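Local coordinates for protein LacI family sugar-binding transcriptional regulator (Enterococcus faecalis V583, PDB 4RK0) that binds ribose and regulates transcription, probably by binding DNA, as LacI-family regulators do, at the interface of chains A and B. Numbering follows the deposited sequence. Chains: chain A/B, LacI family sugar-binding transcriptional regulator.

The interface of chains A and B. Residues chain A 17, 42-44, 47; chain B 23, 26-27, 30, 34.
A:Asn44 and B:Glu30 reach toward each other tip to tip, their amide and carboxylate planes turned 31° apart. The amide nitrogen ND2 of A:Asn44 gives a hydrogen bond to carboxylate oxygen OE1 of B:Glu30 at 2.9 Å, meeting it on the syn side. A:Asn44 OD1 lies implausibly close to the other oxygen, OE2, so that part of the pairing is doubtful. Extended beyond CG, the glutamate chain carries its carboxylate from helix 20-33 of chain B to the end of strand 39-44 of chain A. B:Tyr34 reaches the same strand with its phenol: OH accepts a hydrogen bond from backbone N of A:Asn44 at 3.2 Å and gives a weak one to the carbonyl O of A:Leu42. The carbonyl O of A:Asn44 lies at the ring's edge, in plane, while CB of B:Glu30 covers one face near the rim. A bend at chi2 (-55°) turns the A:Gln47 amide across the B:Arg27 chain, amide and guanidinium planes 69° apart, and the aliphatic parts touch, CG of A:Gln47 to CG of B:Arg27 at 3.9 Å. Beside the asparagine-glutamate pair, CD1 of A:Ile17 packs tightly on CG2 of B:Ile26 at 3.5 Å, the two side chains crossing nearly perpendicularly. A:Leu42 CD2 lies 4.1 Å from CG2 of B:Ile26. Repeated by the two-fold axis, this patch of helix 20-33 and B:Tyr34 against strand 39-44 and neighbouring turns helps join the two subunits, probably as the dimer typical of LacI-family regulators.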
ATOM      1  N   ILE A  17       2.414   3.233  -5.903  1.00 34.66           N
ATOM      2  CA  ILE A  17       1.740   3.402  -4.619  1.00 42.59           C
ATOM      3  C   ILE A  17       1.372   2.071  -3.966  1.00 35.23           C
ATOM      4  O   ILE A  17       0.815   2.037  -2.875  1.00 37.73           O
ATOM      5  CB  ILE A  17       0.474   4.270  -4.752  1.00 32.08           C
ATOM      6  CG1 ILE A  17      -0.456   3.759  -5.865  1.00 43.05           C
ATOM      7  CG2 ILE A  17       0.891   5.707  -5.024  1.00 45.04           C
ATOM      8  CD1 ILE A  17      -1.883   4.247  -5.734  1.00 68.32           C
ATOM      9  N   LEU A  42      -1.490  13.418  -7.447  1.00 33.09           N
ATOM     10  CA  LEU A  42      -0.765  12.172  -7.366  1.00 34.14           C
ATOM     11  C   LEU A  42      -0.421  11.657  -8.746  1.00 27.97           C
ATOM     12  O   LEU A  42      -1.300  11.472  -9.585  1.00 33.86           O
ATOM     13  CB  LEU A  42      -1.583  11.122  -6.629  1.00 38.92           C
ATOM     14  CG  LEU A  42      -0.857   9.782  -6.523  1.00 34.76           C
ATOM     15  CD1 LEU A  42       0.307   9.844  -5.564  1.00 36.86           C
ATOM     16  CD2 LEU A  42      -1.863   8.728  -6.109  1.00 49.78           C
ATOM     17  N   CYS A  43       0.851  11.352  -8.924  1.00 30.76           N
ATOM     18  CA  CYS A  43       1.336  10.773 -10.155  1.00 30.08           C
ATOM     19  C   CYS A  43       2.274   9.609  -9.842  1.00 30.44           C
ATOM     20  O   CYS A  43       3.449   9.788  -9.568  1.00 37.19           O
ATOM     21  CB  CYS A  43       2.091  11.818 -10.947  1.00 33.98           C
ATOM     22  SG  CYS A  43       2.793  11.210 -12.533  1.00 41.78           S
ATOM     23  N   ASN A  44       1.753   8.397  -9.906  1.00 33.27           N
ATOM     24  CA  ASN A  44       2.634   7.257  -9.763  1.00 34.94           C
ATOM     25  C   ASN A  44       2.983   6.751 -11.142  1.00 31.92           C
ATOM     26  O   ASN A  44       2.111   6.494 -11.987  1.00 35.06           O
ATOM     27  CB  ASN A  44       2.049   6.152  -8.874  1.00 45.95           C
ATOM     28  CG  ASN A  44       0.600   5.906  -9.138  1.00 42.25           C
ATOM     29  OD1 ASN A  44      -0.232   6.786  -8.899  1.00 46.09           O
ATOM     30  ND2 ASN A  44       0.273   4.710  -9.623  1.00 34.27           N
ATOM     31  N   GLN A  47       1.647   3.555 -13.451  1.00 32.58           N
ATOM     32  CA  GLN A  47       0.374   3.573 -14.184  1.00 36.36           C
ATOM     33  C   GLN A  47       0.386   4.416 -15.451  1.00 39.85           C
ATOM     34  O   GLN A  47      -0.656   4.536 -16.106  1.00 36.73           O
ATOM     35  CB  GLN A  47      -0.807   3.985 -13.270  1.00 38.06           C
ATOM     36  CG  GLN A  47      -1.347   2.844 -12.446  1.00 52.26           C
ATOM     37  CD  GLN A  47      -1.747   1.675 -13.321  1.00 70.29           C
ATOM     38  OE1 GLN A  47      -1.022   0.693 -13.408  1.00 53.63           O
ATOM     39  NE2 GLN A  47      -2.872   1.802 -14.015  1.00 54.18           N
TER
ATOM     40  N   ALA B  23      -4.945   1.365  -2.644  1.00 28.28           N
ATOM     41  CA  ALA B  23      -3.871   1.558  -3.637  1.00 27.63           C
ATOM     42  C   ALA B  23      -4.278   0.999  -5.001  1.00 30.06           C
ATOM     43  O   ALA B  23      -4.108   1.660  -6.029  1.00 31.50           O
ATOM     44  CB  ALA B  23      -2.571   0.933  -3.150  1.00 37.58           C
ATOM     45  N   ILE B  26      -7.028   2.981  -6.762  1.00 31.60           N
ATOM     46  CA  ILE B  26      -6.508   4.199  -7.359  1.00 35.54           C
ATOM     47  C   ILE B  26      -5.855   3.864  -8.681  1.00 43.51           C
ATOM     48  O   ILE B  26      -6.044   4.566  -9.665  1.00 31.03           O
ATOM     49  CB  ILE B  26      -5.533   4.895  -6.398  1.00 25.70           C
ATOM     50  CG1 ILE B  26      -6.356   5.582  -5.289  1.00 35.44           C
ATOM     51  CG2 ILE B  26      -4.611   5.866  -7.128  1.00 28.36           C
ATOM     52  CD1 ILE B  26      -5.512   6.081  -4.156  1.00 41.70           C
ATOM     53  N   ARG B  27      -5.126   2.757  -8.703  1.00 30.87           N
ATOM     54  CA  ARG B  27      -4.544   2.268  -9.944  1.00 31.75           C
ATOM     55  C   ARG B  27      -5.568   2.029 -11.032  1.00 33.13           C
ATOM     56  O   ARG B  27      -5.332   2.413 -12.188  1.00 36.01           O
ATOM     57  CB  ARG B  27      -3.730   1.011  -9.717  1.00 39.54           C
ATOM     58  CG  ARG B  27      -2.416   1.310  -9.053  1.00 40.75           C
ATOM     59  CD  ARG B  27      -1.566   0.065  -8.886  1.00 63.18           C
ATOM     60  NE  ARG B  27      -0.909  -0.340 -10.126  1.00 47.75           N
ATOM     61  CZ  ARG B  27      -1.291  -1.340 -10.919  1.00 48.29           C
ATOM     62  NH1 ARG B  27      -0.596  -1.587 -12.022  1.00 58.36           N
ATOM     63  NH2 ARG B  27      -2.355  -2.103 -10.642  1.00 44.36           N
ATOM     64  N   GLU B  30      -6.746   5.496 -12.242  1.00 28.41           N
ATOM     65  CA  GLU B  30      -5.692   6.070 -13.020  1.00 30.20           C
ATOM     66  C   GLU B  30      -5.541   5.483 -14.415  1.00 48.42           C
ATOM     67  O   GLU B  30      -5.079   6.174 -15.332  1.00 34.88           O
ATOM     68  CB  GLU B  30      -4.362   5.899 -12.312  1.00 28.77           C
ATOM     69  CG  GLU B  30      -4.183   6.779 -11.074  1.00 36.89           C
ATOM     70  CD  GLU B  30      -2.971   6.392 -10.256  1.00 37.26           C
ATOM     71  OE1 GLU B  30      -2.442   5.253 -10.420  1.00 46.85           O
ATOM     72  OE2 GLU B  30      -2.521   7.240  -9.455  1.00 43.89           O
ATOM     73  N   TYR B  34      -5.428   8.764 -16.568  1.00 33.68           N
ATOM     74  CA  TYR B  34      -4.153   9.160 -17.158  1.00 30.87           C
ATOM     75  C   TYR B  34      -4.194   9.274 -18.695  1.00 45.94           C
ATOM     76  O   TYR B  34      -3.655  10.218 -19.275  1.00 37.41           O
ATOM     77  CB  TYR B  34      -3.027   8.199 -16.770  1.00 36.88           C
ATOM     78  CG  TYR B  34      -2.466   8.383 -15.353  1.00 40.76           C
ATOM     79  CD1 TYR B  34      -3.150   9.127 -14.391  1.00 36.75           C
ATOM     80  CD2 TYR B  34      -1.268   7.773 -14.977  1.00 38.21           C
ATOM     81  CE1 TYR B  34      -2.643   9.282 -13.109  1.00 43.64           C
ATOM     82  CE2 TYR B  34      -0.751   7.920 -13.704  1.00 41.40           C
ATOM     83  CZ  TYR B  34      -1.439   8.680 -12.776  1.00 36.73           C
ATOM     84  OH  TYR B  34      -0.954   8.813 -11.492  1.00 37.13           O
TER